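Local coordinates for putative aminopeptidase (Leishmania major, PDB 5NTH), which probably acts as a manganese-dependent M17 metalloaminopeptidase, removing amino acids one at a time from the N-terminal ends of peptides, at residues G421-A426 and H510-Y515; Y457-C462 and A487-G492. All coordinates share one frame; numbering follows the deposited sequence.

Contact 1 of 2, residues G421-A426 and H510-Y515; sequences GAQGVA and HVDMAY. With BB2 (actinonin), chain E.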
# COMPACT_ATOMS: atom_id res chain seq x y z
N GLY A 421 15.48 -7.30 -9.49
CA GLY A 421 15.26 -5.87 -9.64
C GLY A 421 16.31 -4.99 -8.97
O GLY A 421 16.48 -3.82 -9.32
N ALA A 422 17.03 -5.55 -8.01
CA ALA A 422 18.11 -4.83 -7.36
C ALA A 422 19.16 -4.44 -8.40
O ALA A 422 19.75 -3.33 -8.36
CB ALA A 422 18.71 -5.68 -6.27
N GLN A 423 19.36 -5.33 -9.37
CA GLN A 423 20.18 -5.05 -10.52
C GLN A 423 19.91 -3.70 -11.13
O GLN A 423 20.85 -2.93 -11.33
CB GLN A 423 19.99 -6.14 -11.58
CG GLN A 423 20.88 -6.01 -12.81
CD GLN A 423 20.16 -5.30 -13.97
OE1 GLN A 423 19.18 -5.81 -14.52
NE2 GLN A 423 20.64 -4.10 -14.32
N GLY A 424 18.65 -3.40 -11.44
CA GLY A 424 18.29 -2.11 -12.04
C GLY A 424 18.65 -0.92 -11.16
O GLY A 424 19.14 0.12 -11.64
N VAL A 425 18.44 -1.07 -9.86
CA VAL A 425 18.76 -0.02 -8.91
C VAL A 425 20.28 0.19 -8.86
O VAL A 425 20.77 1.31 -8.74
CB VAL A 425 18.22 -0.41 -7.52
CG1 VAL A 425 18.57 0.67 -6.48
CG2 VAL A 425 16.70 -0.66 -7.57
N ALA A 426 21.01 -0.90 -8.94
CA ALA A 426 22.47 -0.89 -8.92
C ALA A 426 23.10 -0.20 -10.12
O ALA A 426 23.79 0.81 -9.98
CB ALA A 426 22.99 -2.32 -8.85
N HIS A 510 29.00 -14.31 -12.69
CA HIS A 510 27.56 -14.22 -12.66
C HIS A 510 27.11 -12.95 -13.30
O HIS A 510 27.49 -11.88 -12.83
CB HIS A 510 27.10 -14.25 -11.24
CG HIS A 510 25.63 -14.08 -11.06
ND1 HIS A 510 24.74 -15.13 -11.15
CD2 HIS A 510 24.89 -13.00 -10.73
CE1 HIS A 510 23.52 -14.70 -10.91
NE2 HIS A 510 23.59 -13.41 -10.65
N VAL A 511 26.31 -13.06 -14.36
CA VAL A 511 25.79 -11.88 -15.06
C VAL A 511 24.29 -11.73 -14.84
O VAL A 511 23.48 -12.54 -15.29
CB VAL A 511 26.09 -11.91 -16.56
CG1 VAL A 511 25.69 -10.59 -17.19
CG2 VAL A 511 27.56 -12.16 -16.80
N ASP A 512 23.94 -10.68 -14.13
CA ASP A 512 22.54 -10.38 -13.81
C ASP A 512 21.99 -9.37 -14.80
O ASP A 512 22.23 -8.20 -14.67
CB ASP A 512 22.42 -9.85 -12.38
CG ASP A 512 20.99 -9.73 -11.91
OD1 ASP A 512 20.04 -10.05 -12.66
OD2 ASP A 512 20.84 -9.32 -10.75
N MET A 513 21.21 -9.84 -15.75
CA MET A 513 20.79 -8.98 -16.85
C MET A 513 19.28 -8.84 -16.90
O MET A 513 18.68 -8.93 -17.94
CB MET A 513 21.40 -9.45 -18.19
CG MET A 513 21.72 -10.92 -18.35
SD MET A 513 20.27 -11.94 -18.38
CE MET A 513 19.88 -11.74 -20.12
N ALA A 514 18.68 -8.56 -15.77
CA ALA A 514 17.22 -8.46 -15.72
C ALA A 514 16.63 -7.32 -16.59
O ALA A 514 15.76 -7.58 -17.40
CB ALA A 514 16.77 -8.33 -14.28
N TYR A 515 17.13 -6.10 -16.44
CA TYR A 515 16.68 -4.95 -17.24
C TYR A 515 17.27 -4.85 -18.68
O TYR A 515 16.54 -4.55 -19.60
CB TYR A 515 16.84 -3.63 -16.45
CG TYR A 515 15.86 -3.63 -15.31
CD1 TYR A 515 16.13 -4.32 -14.12
CD2 TYR A 515 14.60 -3.06 -15.46
CE1 TYR A 515 15.20 -4.39 -13.11
CE2 TYR A 515 13.66 -3.13 -14.44
CZ TYR A 515 13.96 -3.80 -13.26
OH TYR A 515 13.02 -3.86 -12.25
C5 BB2 E . 13.00 -10.57 -8.97
C3 BB2 E . 12.50 -11.93 -9.34
O4 BB2 E . 11.32 -12.12 -9.24
N1 BB2 E . 13.31 -12.87 -9.80
O2 BB2 E . 12.78 -14.13 -10.17
C6 BB2 E . 12.78 -10.33 -7.48
C12 BB2 E . 12.70 -8.85 -7.26
O13 BB2 E . 13.73 -8.25 -7.10
C7 BB2 E . 13.93 -10.98 -6.69
C8 BB2 E . 13.87 -10.73 -5.18
C9 BB2 E . 12.69 -11.44 -4.53
C10 BB2 E . 11.84 -10.48 -3.71
C11 BB2 E . 12.55 -10.09 -2.42
N14 BB2 E . 11.52 -8.25 -7.28
C15 BB2 E . 11.40 -6.81 -7.11
C16 BB2 E . 10.29 -6.21 -8.02
C18 BB2 E . 9.55 -5.01 -7.42
C17 BB2 E . 10.87 -5.84 -9.40
C19 BB2 E . 11.33 -6.49 -5.64
O20 BB2 E . 12.35 -6.08 -5.14
N21 BB2 E . 10.20 -6.63 -4.91
C22 BB2 E . 9.98 -5.82 -3.71
C23 BB2 E . 9.04 -7.52 -5.10
C24 BB2 E . 7.88 -6.92 -4.30
C25 BB2 E . 8.45 -5.76 -3.51
C26 BB2 E . 10.66 -6.54 -2.54
O27 BB2 E . 12.09 -6.54 -2.67
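Asp512, the last residue of strand 508-512, lays its carboxylate beside the aliphatic stem of Gln423, with OD2 3.4 Å from Gln423 CB. The amide of Gln423 and the carboxylate of Asp512 are turned 78° apart and do not pair. The carboxylate is gripped instead by hydrogen bonds from Leu419 N to OD1 and between OD2 and the hydroxyls of Thr420 and Ser489. Gln423 CG also rests 3.2 Å from the backbone O of Asp512. With CG anti to the backbone N (chi1 -176°) and a bend at chi2, the Gln423 chain reaches past the end of the strand toward the loop of Ala514 and Tyr515. This is the catalytic domain of the M17 aminopeptidase family: strand 508-512 runs parallel to strand 412-417 in the central mixed sheet, and the loop leaving 412-417 leads through Gly421 into helix 422-427. Gly421 N donates to O13 of the inhibitor actinonin (3.1 Å). Ala514 brings its N to 3.1 Å from Gln423 OE1. Tyr515 N donates to that same oxygen in a nearly straight hydrogen bond (2.8 Å, 176° at the hydrogen), lying in the carbonyl plane. The Tyr515 ring turns its edge to Gln423 OE1 and to Gly421, whose CA is 3.8 Å from CE1. Gly424 CA, carrying no side chain, comes obliquely to 3.7 Å from Tyr515 CD1.

Contact 2 of 2, residues Y457-C462 and A487-G492; sequences YPVLYC and AGSSCG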
# COMPACT_ATOMS: atom_id res chain seq x y z
N TYR A 457 28.68 -4.11 -15.66
CA TYR A 457 29.31 -3.34 -14.61
C TYR A 457 29.40 -4.19 -13.39
O TYR A 457 28.44 -4.87 -13.08
CB TYR A 457 28.55 -2.06 -14.33
CG TYR A 457 29.40 -1.11 -13.59
CD1 TYR A 457 30.28 -0.29 -14.25
CD2 TYR A 457 29.39 -1.09 -12.20
CE1 TYR A 457 31.12 0.58 -13.55
CE2 TYR A 457 30.22 -0.24 -11.48
CZ TYR A 457 31.09 0.59 -12.16
OH TYR A 457 31.88 1.45 -11.47
N PRO A 458 30.57 -4.18 -12.72
CA PRO A 458 30.81 -4.94 -11.50
C PRO A 458 29.84 -4.67 -10.37
O PRO A 458 29.52 -3.53 -10.12
CB PRO A 458 32.21 -4.47 -11.08
CG PRO A 458 32.89 -4.11 -12.35
CD PRO A 458 31.79 -3.44 -13.10
N VAL A 459 29.40 -5.69 -9.68
CA VAL A 459 28.77 -5.46 -8.38
C VAL A 459 29.53 -6.14 -7.24
O VAL A 459 30.18 -7.15 -7.44
CB VAL A 459 27.28 -5.87 -8.31
CG1 VAL A 459 26.46 -4.89 -9.12
CG2 VAL A 459 27.08 -7.32 -8.74
N LEU A 460 29.35 -5.58 -6.05
CA LEU A 460 30.04 -5.98 -4.85
C LEU A 460 30.22 -7.50 -4.76
O LEU A 460 29.26 -8.22 -4.82
CB LEU A 460 29.28 -5.46 -3.65
CG LEU A 460 29.95 -5.69 -2.29
CD1 LEU A 460 31.31 -4.99 -2.22
CD2 LEU A 460 29.04 -5.26 -1.16
N TYR A 461 31.46 -7.98 -4.66
CA TYR A 461 31.73 -9.39 -4.34
C TYR A 461 32.27 -9.41 -2.90
O TYR A 461 33.36 -8.86 -2.63
CB TYR A 461 32.73 -10.02 -5.30
CG TYR A 461 33.03 -11.49 -5.03
CD1 TYR A 461 32.24 -12.49 -5.57
CD2 TYR A 461 34.12 -11.87 -4.22
CE1 TYR A 461 32.52 -13.82 -5.31
CE2 TYR A 461 34.39 -13.20 -3.95
CZ TYR A 461 33.59 -14.15 -4.49
OH TYR A 461 33.87 -15.43 -4.23
N CYS A 462 31.52 -10.03 -2.00
CA CYS A 462 31.85 -10.00 -0.58
C CYS A 462 31.10 -11.09 0.16
O CYS A 462 30.26 -10.79 0.98
CB CYS A 462 31.55 -8.63 0.01
SG CYS A 462 32.36 -8.39 1.60
N ALA A 487 22.66 -5.27 -0.71
CA ALA A 487 23.39 -5.54 -1.95
C ALA A 487 22.76 -6.69 -2.73
O ALA A 487 23.34 -7.78 -2.86
CB ALA A 487 24.85 -5.83 -1.64
N GLY A 488 21.56 -6.42 -3.24
CA GLY A 488 20.65 -7.43 -3.68
C GLY A 488 21.10 -8.26 -4.85
O GLY A 488 20.84 -9.46 -4.86
N SER A 489 21.76 -7.65 -5.83
CA SER A 489 22.26 -8.42 -6.98
C SER A 489 23.40 -9.33 -6.60
O SER A 489 23.44 -10.45 -7.09
CB SER A 489 22.64 -7.58 -8.23
OG SER A 489 22.90 -8.47 -9.32
N SER A 490 24.31 -8.88 -5.74
CA SER A 490 25.40 -9.74 -5.30
C SER A 490 24.87 -10.94 -4.52
O SER A 490 25.33 -12.06 -4.71
CB SER A 490 26.38 -9.01 -4.42
OG SER A 490 26.50 -7.65 -4.80
N CYS A 491 23.90 -10.69 -3.65
CA CYS A 491 23.31 -11.76 -2.85
C CYS A 491 22.74 -12.85 -3.77
O CYS A 491 22.81 -14.05 -3.48
CB CYS A 491 22.27 -11.18 -1.84
SG CYS A 491 22.98 -10.23 -0.42
N GLY A 492 22.20 -12.45 -4.92
CA GLY A 492 21.69 -13.40 -5.88
C GLY A 492 22.80 -14.24 -6.44
O GLY A 492 22.66 -15.45 -6.57
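This is a small, buried contact between a loop and the first turn of a helix, at the margin of the M17 catalytic domain. Strand 456-458 is an outermost strand, within this chain, of the mixed sheet, and the chain leaving it, Val459 to Cys462, passes over the start of helix 488-497, for which Ala487 is the N-cap. Val459 and Leu460 face the helix, which answers with Ala487, Ser489 and Ser490. Tyr435 of the adjoining strand 432-436 packs against Val459 and Ser490, tying the contact to the sheet. Val459 CG2 points at the serine pair and stands 4.0 Å from Ser490 OG; the Ser489 hydroxyl is slightly farther away and is engaged by Asp512. Leu460 holds CG anti to its backbone N (chi1 -174°), which carries CD2 to 4.3 Å from the methyl CB of Ala487. A second subunit meets the same loop: its Thr427 packs on Leu460, and its Thr111 OG1 is hydrogen-bonded to Tyr461 O. A polar approach comes from the Ser490 hydroxyl; where its proton points is not settled, but its OG lies 2.8 Å from the backbone O of Leu460.

The centres of the two contacts lie about 9 Å apart in the catalytic domain, and both reach the same mixed sheet. Contact 2 is nested along the chain within the loop that contact 1 closes: 421-426, 457-462, 487-492, then 510-515, with helix 488-497 leading on to strand 508-512. They touch directly: Ser489 of contact 2 and Asp512 of contact 1 form the polar bridge between them, while Ala422 CB packs 3.7 Å from Gly488 CA. Contact 1 contributes Gly421 to the actinonin pocket, contact 2 sits farther out, and both meet a second subunit, so this part of the catalytic domain lies between the inhibitor pocket and a subunit interface.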